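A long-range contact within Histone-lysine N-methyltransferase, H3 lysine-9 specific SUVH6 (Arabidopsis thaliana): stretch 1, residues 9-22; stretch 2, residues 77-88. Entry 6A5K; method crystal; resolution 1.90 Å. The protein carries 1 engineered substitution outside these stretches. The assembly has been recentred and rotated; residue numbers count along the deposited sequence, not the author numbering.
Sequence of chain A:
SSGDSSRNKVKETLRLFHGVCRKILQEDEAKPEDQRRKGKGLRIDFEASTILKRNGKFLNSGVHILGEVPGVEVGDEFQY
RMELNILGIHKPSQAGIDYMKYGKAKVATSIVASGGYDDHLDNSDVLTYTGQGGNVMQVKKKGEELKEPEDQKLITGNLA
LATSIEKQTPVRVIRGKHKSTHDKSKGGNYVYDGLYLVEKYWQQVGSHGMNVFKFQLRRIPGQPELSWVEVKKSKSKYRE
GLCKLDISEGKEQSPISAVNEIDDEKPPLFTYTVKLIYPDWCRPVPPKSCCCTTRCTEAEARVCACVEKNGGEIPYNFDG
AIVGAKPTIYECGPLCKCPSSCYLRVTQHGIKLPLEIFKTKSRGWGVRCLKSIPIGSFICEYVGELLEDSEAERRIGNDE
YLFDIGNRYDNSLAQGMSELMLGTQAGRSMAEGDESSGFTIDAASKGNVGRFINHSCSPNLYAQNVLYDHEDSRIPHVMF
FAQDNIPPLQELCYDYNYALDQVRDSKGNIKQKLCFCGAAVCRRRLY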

# COMPACT_ATOMS: atom_id res chain seq x y z
N LYS A 9 -7.75 -1.22 -13.31
CA LYS A 9 -6.98 -0.35 -14.20
C LYS A 9 -6.32 0.80 -13.43
O LYS A 9 -5.13 1.09 -13.62
CB LYS A 9 -7.86 0.22 -15.31
CG LYS A 9 -8.32 -0.79 -16.35
CD LYS A 9 -9.18 -0.12 -17.42
CE LYS A 9 -9.91 -1.15 -18.28
NZ LYS A 9 -9.32 -1.28 -19.65
N VAL A 10 -7.08 1.44 -12.55
CA VAL A 10 -6.56 2.54 -11.75
C VAL A 10 -5.42 2.06 -10.83
O VAL A 10 -4.32 2.64 -10.81
CB VAL A 10 -7.67 3.18 -10.90
CG1 VAL A 10 -7.09 4.12 -9.84
CG2 VAL A 10 -8.66 3.93 -11.81
N LYS A 11 -5.67 0.96 -10.11
CA LYS A 11 -4.67 0.48 -9.17
C LYS A 11 -3.39 0.04 -9.88
O LYS A 11 -2.28 0.36 -9.44
CB LYS A 11 -5.22 -0.67 -8.31
CG LYS A 11 -6.32 -0.20 -7.34
CD LYS A 11 -6.51 -1.17 -6.17
CE LYS A 11 -7.09 -2.50 -6.61
NZ LYS A 11 -7.51 -3.34 -5.45
N GLU A 12 -3.54 -0.66 -11.00
CA GLU A 12 -2.38 -1.12 -11.75
C GLU A 12 -1.62 0.04 -12.40
O GLU A 12 -0.40 -0.04 -12.57
CB GLU A 12 -2.80 -2.13 -12.82
CG GLU A 12 -3.26 -3.45 -12.22
CD GLU A 12 -3.85 -4.39 -13.26
OE1 GLU A 12 -3.79 -4.05 -14.46
OE2 GLU A 12 -4.37 -5.45 -12.88
N THR A 13 -2.32 1.10 -12.76
CA THR A 13 -1.65 2.27 -13.34
C THR A 13 -0.79 2.95 -12.28
O THR A 13 0.36 3.32 -12.54
CB THR A 13 -2.67 3.27 -13.94
OG1 THR A 13 -3.41 2.61 -14.98
CG2 THR A 13 -1.96 4.48 -14.53
N LEU A 14 -1.34 3.09 -11.07
CA LEU A 14 -0.56 3.68 -9.98
C LEU A 14 0.62 2.78 -9.59
O LEU A 14 1.70 3.26 -9.25
CB LEU A 14 -1.44 3.94 -8.75
CG LEU A 14 -2.57 4.96 -8.91
CD1 LEU A 14 -3.37 5.08 -7.60
CD2 LEU A 14 -2.02 6.30 -9.33
N ARG A 15 0.39 1.47 -9.64
CA ARG A 15 1.42 0.48 -9.30
C ARG A 15 2.57 0.57 -10.31
O ARG A 15 3.75 0.57 -9.94
CB ARG A 15 0.79 -0.92 -9.27
CG ARG A 15 1.60 -1.98 -8.54
CD ARG A 15 0.78 -3.26 -8.38
NE ARG A 15 -0.40 -3.06 -7.55
CZ ARG A 15 -1.59 -3.62 -7.79
NH1 ARG A 15 -1.74 -4.41 -8.84
NH2 ARG A 15 -2.61 -3.39 -6.98
N LEU A 16 2.22 0.66 -11.59
CA LEU A 16 3.19 0.84 -12.66
C LEU A 16 3.99 2.13 -12.46
O LEU A 16 5.23 2.14 -12.53
CB LEU A 16 2.49 0.86 -14.02
CG LEU A 16 3.38 0.91 -15.26
CD1 LEU A 16 4.15 -0.40 -15.43
CD2 LEU A 16 2.54 1.23 -16.50
N PHE A 17 3.28 3.22 -12.18
CA PHE A 17 3.92 4.50 -11.91
C PHE A 17 4.96 4.41 -10.78
O PHE A 17 6.11 4.84 -10.94
CB PHE A 17 2.87 5.56 -11.55
CG PHE A 17 3.46 6.85 -11.07
CD1 PHE A 17 4.04 7.74 -11.96
CD2 PHE A 17 3.44 7.17 -9.72
CE1 PHE A 17 4.58 8.93 -11.52
CE2 PHE A 17 3.98 8.36 -9.27
CZ PHE A 17 4.56 9.24 -10.18
N HIS A 18 4.57 3.84 -9.65
CA HIS A 18 5.50 3.76 -8.53
C HIS A 18 6.65 2.79 -8.81
O HIS A 18 7.78 3.00 -8.34
CB HIS A 18 4.76 3.37 -7.24
CG HIS A 18 4.04 4.53 -6.63
ND1 HIS A 18 4.69 5.50 -5.89
CD2 HIS A 18 2.75 4.92 -6.69
CE1 HIS A 18 3.82 6.42 -5.51
NE2 HIS A 18 2.64 6.09 -5.98
N GLY A 19 6.37 1.76 -9.60
CA GLY A 19 7.41 0.84 -10.03
C GLY A 19 8.49 1.59 -10.80
O GLY A 19 9.68 1.44 -10.53
N VAL A 20 8.06 2.41 -11.75
CA VAL A 20 9.00 3.20 -12.54
C VAL A 20 9.76 4.22 -11.68
O VAL A 20 10.98 4.36 -11.82
CB VAL A 20 8.27 3.94 -13.69
CG1 VAL A 20 9.22 4.89 -14.42
CG2 VAL A 20 7.68 2.91 -14.66
N CYS A 21 9.04 4.93 -10.81
CA CYS A 21 9.69 5.84 -9.85
C CYS A 21 10.83 5.15 -9.09
O CYS A 21 11.96 5.67 -9.03
CB CYS A 21 8.68 6.37 -8.83
SG CYS A 21 7.52 7.61 -9.44
N ARG A 22 10.53 4.00 -8.51
CA ARG A 22 11.50 3.35 -7.64
C ARG A 22 12.61 2.65 -8.43
O ARG A 22 13.70 2.43 -7.90
CB ARG A 22 10.79 2.38 -6.70
CG ARG A 22 9.92 3.12 -5.67
CD ARG A 22 9.60 2.29 -4.43
NE ARG A 22 9.07 3.12 -3.35
CZ ARG A 22 9.82 3.76 -2.46
NH1 ARG A 22 11.14 3.67 -2.51
NH2 ARG A 22 9.25 4.50 -1.51
N GLU A 77 -5.35 6.93 -1.55
CA GLU A 77 -4.23 7.80 -1.23
C GLU A 77 -3.20 7.82 -2.35
O GLU A 77 -3.09 6.87 -3.13
CB GLU A 77 -3.58 7.37 0.09
CG GLU A 77 -4.55 7.45 1.27
CD GLU A 77 -3.85 7.53 2.61
OE1 GLU A 77 -2.61 7.35 2.65
OE2 GLU A 77 -4.54 7.79 3.63
N PHE A 78 -2.44 8.91 -2.40
CA PHE A 78 -1.46 9.19 -3.43
C PHE A 78 -0.23 9.81 -2.78
O PHE A 78 -0.35 10.61 -1.85
CB PHE A 78 -2.05 10.13 -4.49
CG PHE A 78 -3.44 9.77 -4.91
CD1 PHE A 78 -4.55 10.33 -4.27
CD2 PHE A 78 -3.66 8.83 -5.91
CE1 PHE A 78 -5.83 9.98 -4.64
CE2 PHE A 78 -4.95 8.48 -6.29
CZ PHE A 78 -6.03 9.05 -5.65
N GLN A 79 0.95 9.43 -3.25
CA GLN A 79 2.19 10.03 -2.75
C GLN A 79 2.48 11.34 -3.48
O GLN A 79 2.85 12.35 -2.86
CB GLN A 79 3.37 9.08 -2.91
CG GLN A 79 4.67 9.64 -2.32
CD GLN A 79 5.86 8.74 -2.57
OE1 GLN A 79 5.71 7.55 -2.83
NE2 GLN A 79 7.06 9.31 -2.51
N TYR A 80 2.32 11.32 -4.79
CA TYR A 80 2.67 12.46 -5.62
C TYR A 80 1.44 13.13 -6.23
O TYR A 80 0.49 12.46 -6.65
CB TYR A 80 3.61 12.03 -6.74
CG TYR A 80 4.93 11.46 -6.29
CD1 TYR A 80 5.98 12.30 -5.93
CD2 TYR A 80 5.16 10.09 -6.26
CE1 TYR A 80 7.20 11.79 -5.55
CE2 TYR A 80 6.38 9.57 -5.87
CZ TYR A 80 7.40 10.43 -5.52
OH TYR A 80 8.62 9.94 -5.13
N ARG A 81 1.49 14.45 -6.31
CA ARG A 81 0.45 15.21 -6.98
C ARG A 81 0.29 14.75 -8.43
O ARG A 81 -0.82 14.75 -8.97
CB ARG A 81 0.77 16.71 -6.94
CG ARG A 81 -0.33 17.59 -6.37
CD ARG A 81 0.01 19.05 -6.58
NE ARG A 81 -1.03 19.96 -6.10
CZ ARG A 81 -1.03 20.51 -4.89
NH1 ARG A 81 -0.06 20.23 -4.03
NH2 ARG A 81 -2.01 21.33 -4.54
N MSE A 82 1.40 14.34 -9.05
CA MSE A 82 1.38 13.85 -10.43
C MSE A 82 0.46 12.64 -10.64
O MSE A 82 -0.05 12.42 -11.75
CB MSE A 82 2.80 13.49 -10.88
CG MSE A 82 3.64 14.71 -11.28
SE MSE A 82 3.59 15.06 -13.19
CE MSE A 82 1.98 16.14 -13.25
N GLU A 83 0.25 11.85 -9.59
CA GLU A 83 -0.66 10.70 -9.68
C GLU A 83 -2.07 11.19 -9.99
O GLU A 83 -2.82 10.52 -10.71
CB GLU A 83 -0.65 9.89 -8.38
CG GLU A 83 0.68 9.22 -8.05
CD GLU A 83 0.64 8.47 -6.72
OE1 GLU A 83 -0.23 7.59 -6.55
OE2 GLU A 83 1.49 8.75 -5.85
N LEU A 84 -2.43 12.35 -9.47
CA LEU A 84 -3.75 12.94 -9.72
C LEU A 84 -3.91 13.28 -11.20
O LEU A 84 -5.00 13.14 -11.76
CB LEU A 84 -3.96 14.18 -8.86
CG LEU A 84 -3.77 14.00 -7.35
CD1 LEU A 84 -4.00 15.32 -6.62
CD2 LEU A 84 -4.68 12.90 -6.81
N ASN A 85 -2.83 13.72 -11.83
CA ASN A 85 -2.87 14.04 -13.25
C ASN A 85 -2.90 12.77 -14.11
O ASN A 85 -3.59 12.70 -15.12
CB ASN A 85 -1.69 14.91 -13.66
CG ASN A 85 -1.74 15.31 -15.14
OD1 ASN A 85 -2.66 16.00 -15.58
ND2 ASN A 85 -0.74 14.88 -15.89
N ILE A 86 -2.14 11.77 -13.69
CA ILE A 86 -2.09 10.51 -14.43
C ILE A 86 -3.47 9.86 -14.53
O ILE A 86 -3.84 9.30 -15.57
CB ILE A 86 -1.08 9.54 -13.79
CG1 ILE A 86 0.34 10.06 -14.01
CG2 ILE A 86 -1.21 8.15 -14.38
CD1 ILE A 86 1.39 9.42 -13.12
N LEU A 87 -4.25 10.00 -13.46
CA LEU A 87 -5.59 9.41 -13.39
C LEU A 87 -6.70 10.35 -13.88
O LEU A 87 -7.85 9.93 -14.04
CB LEU A 87 -5.90 8.99 -11.95
CG LEU A 87 -5.01 7.91 -11.33
CD1 LEU A 87 -5.49 7.57 -9.91
CD2 LEU A 87 -4.98 6.68 -12.21
N GLY A 88 -6.35 11.61 -14.11
CA GLY A 88 -7.33 12.60 -14.52
C GLY A 88 -8.25 13.05 -13.39
O GLY A 88 -9.35 13.55 -13.63
O HOH W 1 7.08 5.50 -4.22

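The contact centres on a row of apolar side chains three or four residues apart along helix 9-22. Leu-14 reaches Leu-87 (CD2 to CD1, 3.7 Å) and the Phe-78 ring (CD1 to CE2, 4.0 Å); its branched end packs against both, although its CA-to-CB bond points sideways. Val-10, short and branched, supplies a methyl near at hand: its CG1 meets Leu-87 CD1 at 3.8 Å. One turn beyond Leu-14, Phe-17 points toward the second stretch, its ring long enough to touch both Ile-86 and Tyr-80: CD1 packs on Ile-86 CD1 (3.3 Å), and CE2 lies 3.7 Å from Tyr-80 CD2. Thr-13 presents a methyl to this surface, CG2 to Ile-86 CG2 at 3.7 Å, while its OG1 is satisfied by Lys-9 O at 2.7 Å.

The short helix 81-87 runs obliquely to the longer one, its direction 135° from it and so partly opposed; Leu-87 lies near Val-10 while Gln-79 lies near His-18. There the contact turns polar. His-18 NE2 donates a weak hydrogen bond to Glu-83 OE2 (2.9 Å, 129°). The same carboxylate oxygen accepts the backbone amides Gln-79 N (2.7 Å) and Tyr-80 N (2.9 Å), tying the imidazole to the turn before the helix. Water 1 bridges His-18 ND1 (2.9 Å) and Gln-79 OE1 (2.8 Å), so both imidazole nitrogens have partners.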